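Local coordinates for protein MYB21 (Trichomonas vaginalis, PDB 3OSG) that probably acts as a Myb-type transcription factor, gripping promoter DNA sequence-specifically through the R2R3 domain that this chain represents, at residues W52-A57 and G93-H98. Numbering follows the deposited sequence.
With nucleotides of chain B.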
ATOM      1  N   TRP A  52       5.559   0.233  -4.882  1.00 23.61           N
ATOM      2  CA  TRP A  52       4.863   0.352  -6.156  1.00 23.35           C
ATOM      3  C   TRP A  52       3.438  -0.198  -6.100  1.00 23.72           C
ATOM      4  O   TRP A  52       2.476   0.495  -6.431  1.00 29.10           O
ATOM      5  CB  TRP A  52       5.648  -0.319  -7.284  1.00 24.98           C
ATOM      6  CG  TRP A  52       4.842  -0.405  -8.550  1.00 27.49           C
ATOM      7  CD1 TRP A  52       4.058  -1.445  -8.952  1.00 27.13           C
ATOM      8  CD2 TRP A  52       4.715   0.606  -9.555  1.00 27.41           C
ATOM      9  NE1 TRP A  52       3.459  -1.153 -10.157  1.00 30.38           N
ATOM     10  CE2 TRP A  52       3.848   0.101 -10.549  1.00 33.44           C
ATOM     11  CE3 TRP A  52       5.256   1.881  -9.716  1.00 29.70           C
ATOM     12  CZ2 TRP A  52       3.509   0.832 -11.691  1.00 33.60           C
ATOM     13  CZ3 TRP A  52       4.920   2.611 -10.844  1.00 36.04           C
ATOM     14  CH2 TRP A  52       4.049   2.084 -11.818  1.00 37.49           C
ATOM     15  N   LYS A  53       3.302  -1.427  -5.641  1.00 19.88           N
ATOM     16  CA  LYS A  53       2.013  -2.105  -5.680  1.00 25.32           C
ATOM     17  C   LYS A  53       0.947  -1.409  -4.834  1.00 26.34           C
ATOM     18  O   LYS A  53      -0.209  -1.331  -5.236  1.00 29.35           O
ATOM     19  CB  LYS A  53       2.181  -3.561  -5.255  1.00 26.04           C
ATOM     20  CG  LYS A  53       0.903  -4.399  -5.291  1.00 36.19           C
ATOM     21  CD  LYS A  53       1.195  -5.848  -4.886  1.00 42.08           C
ATOM     22  CE  LYS A  53      -0.067  -6.727  -4.952  1.00 51.62           C
ATOM     23  NZ  LYS A  53      -1.153  -6.261  -4.006  1.00 46.15           N
ATOM     24  N   ASN A  54       1.341  -0.883  -3.683  1.00 21.29           N
ATOM     25  CA  ASN A  54       0.375  -0.315  -2.741  1.00 25.48           C
ATOM     26  C   ASN A  54       0.294   1.202  -2.754  1.00 25.85           C
ATOM     27  O   ASN A  54      -0.641   1.777  -2.197  1.00 25.26           O
ATOM     28  CB  ASN A  54       0.688  -0.771  -1.312  1.00 21.38           C
ATOM     29  CG  ASN A  54       0.634  -2.268  -1.160  1.00 24.65           C
ATOM     30  OD1 ASN A  54      -0.411  -2.890  -1.359  1.00 27.48           O
ATOM     31  ND2 ASN A  54       1.767  -2.867  -0.815  1.00 22.32           N
ATOM     32  N   TYR A  55       1.263   1.873  -3.363  1.00 24.95           N
ATOM     33  CA  TYR A  55       1.259   3.339  -3.305  1.00 28.39           C
ATOM     34  C   TYR A  55       1.489   4.097  -4.618  1.00 33.21           C
ATOM     35  O   TYR A  55       0.908   5.165  -4.813  1.00 34.71           O
ATOM     36  CB  TYR A  55       2.191   3.843  -2.191  1.00 28.10           C
ATOM     37  CG  TYR A  55       1.701   3.371  -0.840  1.00 26.49           C
ATOM     38  CD1 TYR A  55       0.708   4.066  -0.163  1.00 22.19           C
ATOM     39  CD2 TYR A  55       2.192   2.199  -0.277  1.00 19.75           C
ATOM     40  CE1 TYR A  55       0.231   3.623   1.041  1.00 22.49           C
ATOM     41  CE2 TYR A  55       1.734   1.748   0.934  1.00 21.08           C
ATOM     42  CZ  TYR A  55       0.746   2.459   1.590  1.00 21.57           C
ATOM     43  OH  TYR A  55       0.265   2.011   2.787  1.00 19.10           O
ATOM     44  N   LEU A  56       2.312   3.560  -5.518  1.00 30.87           N
ATOM     45  CA  LEU A  56       2.710   4.331  -6.699  1.00 33.23           C
ATOM     46  C   LEU A  56       1.986   3.947  -7.976  1.00 30.52           C
ATOM     47  O   LEU A  56       1.787   4.788  -8.847  1.00 34.29           O
ATOM     48  CB  LEU A  56       4.223   4.269  -6.907  1.00 28.03           C
ATOM     49  CG  LEU A  56       5.004   4.741  -5.682  1.00 32.22           C
ATOM     50  CD1 LEU A  56       6.513   4.647  -5.914  1.00 33.56           C
ATOM     51  CD2 LEU A  56       4.592   6.158  -5.301  1.00 30.55           C
ATOM     52  N   ALA A  57       1.592   2.682  -8.083  1.00 33.30           N
ATOM     53  CA  ALA A  57       0.930   2.177  -9.277  1.00 33.17           C
ATOM     54  C   ALA A  57      -0.257   3.044  -9.678  1.00 38.28           C
ATOM     55  O   ALA A  57      -1.039   3.475  -8.828  1.00 37.31           O
ATOM     56  CB  ALA A  57       0.489   0.754  -9.069  1.00 34.56           C
ATOM     57  N   GLY A  93      -8.949   0.467  -6.537  1.00 41.58           N
ATOM     58  CA  GLY A  93      -8.002   1.490  -6.157  1.00 39.12           C
ATOM     59  C   GLY A  93      -7.450   1.304  -4.756  1.00 37.44           C
ATOM     60  O   GLY A  93      -6.626   2.098  -4.316  1.00 34.19           O
ATOM     61  N   ARG A  94      -7.902   0.258  -4.065  1.00 32.15           N
ATOM     62  CA  ARG A  94      -7.427  -0.050  -2.719  1.00 30.49           C
ATOM     63  C   ARG A  94      -6.886  -1.464  -2.709  1.00 29.47           C
ATOM     64  O   ARG A  94      -7.408  -2.325  -3.403  1.00 32.19           O
ATOM     65  CB  ARG A  94      -8.575   0.033  -1.709  1.00 33.11           C
ATOM     66  CG  ARG A  94      -9.734   0.904  -2.158  1.00 37.94           C
ATOM     67  CD  ARG A  94      -9.975   2.078  -1.226  1.00 38.27           C
ATOM     68  NE  ARG A  94      -8.917   3.082  -1.296  1.00 41.59           N
ATOM     69  CZ  ARG A  94      -9.105   4.391  -1.114  1.00 41.13           C
ATOM     70  NH1 ARG A  94     -10.314   4.879  -0.857  1.00 44.71           N
ATOM     71  NH2 ARG A  94      -8.078   5.218  -1.183  1.00 39.98           N
ATOM     72  N   THR A  95      -5.862  -1.721  -1.904  1.00 27.69           N
ATOM     73  CA  THR A  95      -5.293  -3.066  -1.828  1.00 28.42           C
ATOM     74  C   THR A  95      -5.526  -3.608  -0.442  1.00 25.65           C
ATOM     75  O   THR A  95      -6.017  -2.897   0.421  1.00 28.80           O
ATOM     76  CB  THR A  95      -3.780  -3.045  -2.070  1.00 28.68           C
ATOM     77  OG1 THR A  95      -3.126  -2.473  -0.929  1.00 23.67           O
ATOM     78  CG2 THR A  95      -3.459  -2.212  -3.298  1.00 27.43           C
ATOM     79  N   ASP A  96      -5.152  -4.857  -0.220  1.00 21.55           N
ATOM     80  CA  ASP A  96      -5.337  -5.475   1.079  1.00 29.80           C
ATOM     81  C   ASP A  96      -4.656  -4.684   2.200  1.00 25.79           C
ATOM     82  O   ASP A  96      -5.134  -4.676   3.321  1.00 25.05           O
ATOM     83  CB  ASP A  96      -4.855  -6.926   1.067  1.00 27.20           C
ATOM     84  CG  ASP A  96      -3.378  -7.051   0.745  1.00 31.39           C
ATOM     85  OD1 ASP A  96      -2.739  -8.009   1.219  1.00 32.67           O
ATOM     86  OD2 ASP A  96      -2.851  -6.194   0.012  1.00 37.99           O
ATOM     87  N   ILE A  97      -3.543  -4.030   1.885  1.00 27.21           N
ATOM     88  CA  ILE A  97      -2.829  -3.213   2.863  1.00 24.28           C
ATOM     89  C   ILE A  97      -3.764  -2.111   3.354  1.00 24.17           C
ATOM     90  O   ILE A  97      -3.922  -1.916   4.554  1.00 21.89           O
ATOM     91  CB  ILE A  97      -1.578  -2.531   2.245  1.00 23.89           C
ATOM     92  CG1 ILE A  97      -0.448  -3.542   2.020  1.00 28.53           C
ATOM     93  CG2 ILE A  97      -1.137  -1.334   3.092  1.00 22.96           C
ATOM     94  CD1 ILE A  97      -0.116  -4.400   3.210  1.00 29.59           C
ATOM     95  N   HIS A  98      -4.385  -1.406   2.413  1.00 22.36           N
ATOM     96  CA  HIS A  98      -5.295  -0.320   2.758  1.00 22.35           C
ATOM     97  C   HIS A  98      -6.527  -0.832   3.502  1.00 24.46           C
ATOM     98  O   HIS A  98      -6.966  -0.225   4.488  1.00 27.48           O
ATOM     99  CB  HIS A  98      -5.716   0.488   1.518  1.00 21.39           C
ATOM    100  CG  HIS A  98      -4.577   0.873   0.622  1.00 27.35           C
ATOM    101  ND1 HIS A  98      -3.448   1.520   1.080  1.00 28.39           N
ATOM    102  CD2 HIS A  98      -4.393   0.699  -0.709  1.00 28.58           C
ATOM    103  CE1 HIS A  98      -2.617   1.725   0.073  1.00 20.82           C
ATOM    104  NE2 HIS A  98      -3.165   1.233  -1.023  1.00 29.65           N
TER
ATOM    105  P    DA B   5      -0.663   4.968   4.426  1.00 22.54           P
ATOM    106  OP1  DA B   5      -1.053   6.246   3.826  1.00 22.96           O
ATOM    107  OP2  DA B   5      -1.341   3.711   4.042  1.00 21.96           O
ATOM    108  O5'  DA B   5       0.907   4.787   4.181  1.00 22.85           O
ATOM    109  C5'  DA B   5       1.764   5.830   4.595  1.00 20.91           C
ATOM    110  C4'  DA B   5       3.142   5.283   4.873  1.00 22.99           C
ATOM    111  O4'  DA B   5       3.093   4.473   6.076  1.00 18.55           O
ATOM    112  C3'  DA B   5       3.702   4.359   3.788  1.00 22.18           C
ATOM    113  O3'  DA B   5       5.111   4.516   3.766  1.00 21.04           O
ATOM    114  C2'  DA B   5       3.326   2.968   4.281  1.00 16.98           C
ATOM    115  C1'  DA B   5       3.426   3.131   5.792  1.00 19.18           C
ATOM    116  N9   DA B   5       2.461   2.319   6.531  1.00 18.87           N
ATOM    117  C8   DA B   5       1.163   2.075   6.184  1.00 18.43           C
ATOM    118  N7   DA B   5       0.511   1.311   7.032  1.00 18.60           N
ATOM    119  C5   DA B   5       1.434   1.057   8.021  1.00 17.14           C
ATOM    120  C6   DA B   5       1.349   0.321   9.217  1.00 18.06           C
ATOM    121  N6   DA B   5       0.231  -0.306   9.601  1.00 18.69           N
ATOM    122  N1   DA B   5       2.440   0.260   9.997  1.00 17.96           N
ATOM    123  C2   DA B   5       3.545   0.908   9.608  1.00 19.37           C
ATOM    124  N3   DA B   5       3.739   1.631   8.494  1.00 19.53           N
ATOM    125  C4   DA B   5       2.642   1.671   7.733  1.00 18.90           C
ATOM    126  P    DT B   6       6.103   3.633   2.878  1.00 20.63           P
ATOM    127  OP1  DT B   6       7.197   4.591   2.591  1.00 21.26           O
ATOM    128  OP2  DT B   6       5.383   2.939   1.786  1.00 19.96           O
ATOM    129  O5'  DT B   6       6.639   2.491   3.859  1.00 19.05           O
ATOM    130  C5'  DT B   6       7.413   2.852   5.006  1.00 21.62           C
ATOM    131  C4'  DT B   6       7.635   1.652   5.916  1.00 20.01           C
ATOM    132  O4'  DT B   6       6.369   1.068   6.250  1.00 18.97           O
ATOM    133  C3'  DT B   6       8.452   0.479   5.379  1.00 22.40           C
ATOM    134  O3'  DT B   6       9.581   0.407   6.230  1.00 19.61           O
ATOM    135  C2'  DT B   6       7.549  -0.767   5.511  1.00 18.48           C
ATOM    136  C1'  DT B   6       6.576  -0.291   6.580  1.00 19.20           C
ATOM    137  N1   DT B   6       5.208  -0.868   6.579  1.00 19.32           N
ATOM    138  C2   DT B   6       4.796  -1.617   7.652  1.00 17.23           C
ATOM    139  O2   DT B   6       5.522  -1.871   8.584  1.00 18.31           O
ATOM    140  N3   DT B   6       3.509  -2.080   7.589  1.00 16.11           N
ATOM    141  C4   DT B   6       2.613  -1.873   6.573  1.00 18.20           C
ATOM    142  O4   DT B   6       1.491  -2.339   6.624  1.00 18.41           O
ATOM    143  C5   DT B   6       3.090  -1.081   5.455  1.00 22.72           C
ATOM    144  C7   DT B   6       2.192  -0.790   4.275  1.00 19.04           C
ATOM    145  C6   DT B   6       4.354  -0.619   5.515  1.00 21.06           C
TER
HETATM  146  O   HOH W   1      -0.881  -5.496  -1.587  1.00 35.72           O
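The H98 imidazole turns its edge toward the face of the Y55 ring, an offset T-shaped pair with planes at 85° and H98 CE1 3.6 Å from Y55 CE1. Sugar atom C3' of DA5 of chain B lies over one face of the tyrosine, toward the rim, while phosphate oxygen OP2 of the same nucleotide sits at the ring's edge and accepts a 2.7 Å hydrogen bond from Y55 OH. At the imidazole's own edge, in plane, is N54 O, to which H98 NE2 gives a weak, bent bond.

Around N54 OD1 three groups gather. T95 OG1 donates to it at 2.8 Å, tilted 24° from the carbonyl plane, and a water donates too. I97 CG1 packs against it at 3.4 Å. That same T95 hydroxyl, held between backbone N and carbonyl carbon (chi1 72°), weakly caps helix 96-109 by accepting from I97 N. The water also links K53 NZ to D96 OD2, which stand 4.4 Å apart, too far for a salt bridge. I97 CG2 touches Y55 OH and, at 3.6 Å, methyl C7 of DT6 of chain B.

Helices 45-56 and 96-109 thus meet over the DNA, the C-terminal end of one against the N-terminal end of the other, consistent with an R2R3 Myb domain, whose DNA-reading helices lie side by side in the major groove, where the thymine methyl touched by I97 is found.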